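Local coordinates for heat shock protein STI1 (Saccharomyces cerevisiae, PDB 3UPV) that acts as an adaptor co-chaperone that binds Hsp70 and Hsp90, its TPR2B domain here being a module that binds the C-terminal part of Hsp70, at residues T94-R99 / Q116-A121. Numbering follows the deposited sequence.
Sequences TLDAAR and QLYYKA
Leu95, followed from CB to its tip, meets Leu117 and Tyr118 and buries the largest single share of the contact between helix 88-106 and helix 111-124. Its CB lies near the plane of the Tyr118 ring, 4.0 Å from CD1, and thus meets that ring at an edge. CG is anti to the carbonyl carbon and beside the backbone N (chi1 -68°). Beyond it both methyls meet Leu117 CB, CD1 at 3.7 Å and CD2 at 3.8 Å; CD1 also reaches the backbone, 3.6 Å from Tyr118 N and equally near Leu117 C, while CD2 touches Leu117 CD1 more loosely. The two leucine side chains cross at about a right angle. Closest in backbone terms are Leu95 and Tyr118, and the short axes run antiparallel at 165°.

A charged pair borders this apolar centre. Arg99 NH1 approaches Tyr118 CD1 at 3.5 Å, with the ring carbon at the guanidinium's edge and the two planes 70° apart, so the groups are not stacked. The same guanidinium holds Asp96 within its own helix: NH1, 3.0 Å from Asp96 OD1, and NH2 both donate to that single oxygen, which lies close to the guanidinium plane. The twice-gripped OD1 also comes within 3.7 Å of Tyr118 CE1.

Ile114 and, from helix 72-84, Ala79 extend the apolar surface around Leu95, while Ile76 and Thr80 touch Leu117. The contact therefore joins helix 88-106, whose segment 94-99 lies in TPR 9, to the C-terminal helix that follows it, in the antiparallel packing of a TPR array. Chemically, dispersion between leucines, backbone and ring edge carries the interface, whereas the ion pair stays within one helix; its double grip on OD1 would limit the guanidinium's rotation and probably tempers the charge beside Tyr118.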
ATOM      1  N   THR A  94       6.128 -10.674  -5.207  1.00  8.64           N
ATOM      2  CA  THR A  94       5.169  -9.627  -5.208  1.00  8.44           C
ATOM      3  C   THR A  94       5.616  -8.545  -6.217  1.00  9.11           C
ATOM      4  O   THR A  94       4.773  -7.944  -6.909  1.00  9.91           O
ATOM      5  CB  THR A  94       5.072  -9.006  -3.826  1.00  8.68           C
ATOM      6  OG1 THR A  94       4.706 -10.021  -2.884  1.00  9.44           O
ATOM      7  CG2 THR A  94       4.005  -7.866  -3.796  1.00  7.44           C
ATOM      8  N   LEU A  95       6.930  -8.269  -6.270  1.00  8.92           N
ATOM      9  CA  LEU A  95       7.436  -7.275  -7.189  1.00  7.63           C
ATOM     10  C   LEU A  95       7.290  -7.696  -8.645  1.00  8.13           C
ATOM     11  O   LEU A  95       7.104  -6.819  -9.529  1.00  8.35           O
ATOM     12  CB  LEU A  95       8.866  -6.891  -6.926  1.00  8.14           C
ATOM     13  CG  LEU A  95       8.958  -6.140  -5.615  1.00  8.78           C
ATOM     14  CD1 LEU A  95      10.375  -6.183  -4.939  1.00  8.75           C
ATOM     15  CD2 LEU A  95       8.422  -4.719  -5.820  1.00  7.27           C
ATOM     16  N   ASP A  96       7.448  -8.997  -8.908  1.00 10.17           N
ATOM     17  CA  ASP A  96       7.176  -9.544 -10.277  1.00 11.19           C
ATOM     18  C   ASP A  96       5.758  -9.234 -10.740  1.00 12.62           C
ATOM     19  O   ASP A  96       5.522  -8.781 -11.883  1.00 12.83           O
ATOM     20  CB  ASP A  96       7.384 -11.051 -10.278  1.00 13.66           C
ATOM     21  CG  ASP A  96       8.815 -11.429 -10.468  1.00 17.79           C
ATOM     22  OD1 ASP A  96       9.638 -10.557 -10.854  1.00 20.94           O
ATOM     23  OD2 ASP A  96       9.106 -12.623 -10.223  1.00 21.02           O
ATOM     24  N   ALA A  97       4.822  -9.371  -9.822  1.00 12.31           N
ATOM     25  CA  ALA A  97       3.404  -9.133 -10.110  1.00 12.63           C
ATOM     26  C   ALA A  97       3.113  -7.660 -10.262  1.00 12.68           C
ATOM     27  O   ALA A  97       2.364  -7.270 -11.190  1.00 12.06           O
ATOM     28  CB  ALA A  97       2.546  -9.726  -9.013  1.00 12.14           C
ATOM     29  N   ALA A  98       3.816  -6.840  -9.454  1.00 10.95           N
ATOM     30  CA  ALA A  98       3.677  -5.414  -9.472  1.00 11.32           C
ATOM     31  C   ALA A  98       4.241  -4.923 -10.783  1.00 10.55           C
ATOM     32  O   ALA A  98       3.665  -4.033 -11.387  1.00 11.56           O
ATOM     33  CB  ALA A  98       4.447  -4.755  -8.297  1.00  9.28           C
ATOM     34  N   ARG A  99       5.356  -5.499 -11.261  1.00 10.53           N
ATOM     35  CA  ARG A  99       5.950  -4.970 -12.506  1.00  9.81           C
ATOM     36  C   ARG A  99       5.027  -5.190 -13.697  1.00 10.14           C
ATOM     37  O   ARG A  99       4.884  -4.336 -14.580  1.00  9.26           O
ATOM     38  CB  ARG A  99       7.306  -5.643 -12.770  1.00  9.42           C
ATOM     39  CG  ARG A  99       8.090  -5.029 -13.976  1.00 13.48           C
ATOM     40  CD  ARG A  99       9.354  -5.846 -14.303  1.00 15.52           C
ATOM     41  NE  ARG A  99      10.058  -6.256 -13.063  1.00 23.51           N
ATOM     42  CZ  ARG A  99       9.995  -7.495 -12.541  1.00 25.49           C
ATOM     43  NH1 ARG A  99      10.639  -7.795 -11.419  1.00 27.83           N
ATOM     44  NH2 ARG A  99       9.285  -8.443 -13.161  1.00 26.13           N
ATOM     45  N   GLN A 116      14.056  -0.845  -8.089  1.00 10.26           N
ATOM     46  CA  GLN A 116      14.972  -0.647  -6.971  1.00 10.03           C
ATOM     47  C   GLN A 116      14.577  -1.467  -5.730  1.00 10.12           C
ATOM     48  O   GLN A 116      15.462  -1.899  -4.973  1.00  8.98           O
ATOM     49  CB  GLN A 116      15.226   0.826  -6.654  1.00 11.73           C
ATOM     50  CG  GLN A 116      14.007   1.620  -6.163  1.00 11.47           C
ATOM     51  CD  GLN A 116      13.880   1.648  -4.672  1.00 16.32           C
ATOM     52  OE1 GLN A 116      14.846   1.525  -3.956  1.00 13.07           O
ATOM     53  NE2 GLN A 116      12.657   1.834  -4.185  1.00 18.85           N
ATOM     54  N   LEU A 117      13.268  -1.689  -5.567  1.00  8.52           N
ATOM     55  CA  LEU A 117      12.792  -2.621  -4.521  1.00  9.31           C
ATOM     56  C   LEU A 117      13.274  -4.008  -4.837  1.00  8.43           C
ATOM     57  O   LEU A 117      13.749  -4.700  -3.933  1.00 10.18           O
ATOM     58  CB  LEU A 117      11.256  -2.604  -4.362  1.00  7.25           C
ATOM     59  CG  LEU A 117      10.776  -1.261  -3.834  1.00  9.96           C
ATOM     60  CD1 LEU A 117       9.283  -1.186  -3.898  1.00  9.04           C
ATOM     61  CD2 LEU A 117      11.352  -0.848  -2.415  1.00  8.37           C
ATOM     62  N   TYR A 118      13.211  -4.395  -6.109  1.00  7.41           N
ATOM     63  CA  TYR A 118      13.627  -5.720  -6.507  1.00  9.78           C
ATOM     64  C   TYR A 118      15.109  -5.945  -6.211  1.00 11.27           C
ATOM     65  O   TYR A 118      15.486  -7.034  -5.677  1.00 12.22           O
ATOM     66  CB  TYR A 118      13.436  -5.934  -7.999  1.00  9.23           C
ATOM     67  CG  TYR A 118      13.514  -7.421  -8.339  1.00 11.03           C
ATOM     68  CD1 TYR A 118      12.369  -8.205  -8.349  1.00 12.12           C
ATOM     69  CD2 TYR A 118      14.768  -8.034  -8.614  1.00 12.59           C
ATOM     70  CE1 TYR A 118      12.440  -9.556  -8.658  1.00 14.34           C
ATOM     71  CE2 TYR A 118      14.844  -9.326  -8.957  1.00 13.45           C
ATOM     72  CZ  TYR A 118      13.670 -10.101  -8.957  1.00 13.50           C
ATOM     73  OH  TYR A 118      13.725 -11.442  -9.236  1.00 21.42           O
ATOM     74  N   TYR A 119      15.905  -4.941  -6.551  1.00 11.85           N
ATOM     75  CA  TYR A 119      17.355  -5.003  -6.363  1.00 13.95           C
ATOM     76  C   TYR A 119      17.653  -5.146  -4.862  1.00 13.46           C
ATOM     77  O   TYR A 119      18.526  -5.910  -4.481  1.00 12.89           O
ATOM     78  CB  TYR A 119      18.051  -3.754  -6.884  1.00 14.79           C
ATOM     79  CG  TYR A 119      19.537  -3.927  -6.754  1.00 15.94           C
ATOM     80  CD1 TYR A 119      20.199  -4.939  -7.494  1.00 17.51           C
ATOM     81  CD2 TYR A 119      20.284  -3.161  -5.848  1.00 17.05           C
ATOM     82  CE1 TYR A 119      21.601  -5.160  -7.343  1.00 18.72           C
ATOM     83  CE2 TYR A 119      21.664  -3.371  -5.686  1.00 16.84           C
ATOM     84  CZ  TYR A 119      22.306  -4.362  -6.430  1.00 20.64           C
ATOM     85  OH  TYR A 119      23.650  -4.573  -6.282  1.00 22.64           O
ATOM     86  N   LYS A 120      16.915  -4.416  -4.043  1.00 14.88           N
ATOM     87  CA  LYS A 120      17.154  -4.306  -2.611  1.00 14.66           C
ATOM     88  C   LYS A 120      16.751  -5.676  -2.005  1.00 15.44           C
ATOM     89  O   LYS A 120      17.534  -6.328  -1.279  1.00 15.29           O
ATOM     90  CB  LYS A 120      16.363  -3.095  -2.049  1.00 14.51           C
ATOM     91  CG  LYS A 120      16.297  -2.948  -0.504  1.00 18.85           C
ATOM     92  CD  LYS A 120      15.613  -1.623  -0.023  1.00 19.11           C
ATOM     93  CE  LYS A 120      14.056  -1.475  -0.251  1.00 22.01           C
ATOM     94  NZ  LYS A 120      13.149  -0.870   0.911  1.00 21.18           N
ATOM     95  N   ALA A 121      15.596  -6.191  -2.409  1.00 15.38           N
ATOM     96  CA  ALA A 121      15.169  -7.531  -1.933  1.00 15.10           C
ATOM     97  C   ALA A 121      16.141  -8.646  -2.318  1.00 15.79           C
ATOM     98  O   ALA A 121      16.465  -9.549  -1.490  1.00 17.11           O
ATOM     99  CB  ALA A 121      13.736  -7.870  -2.390  1.00 13.25           C
TER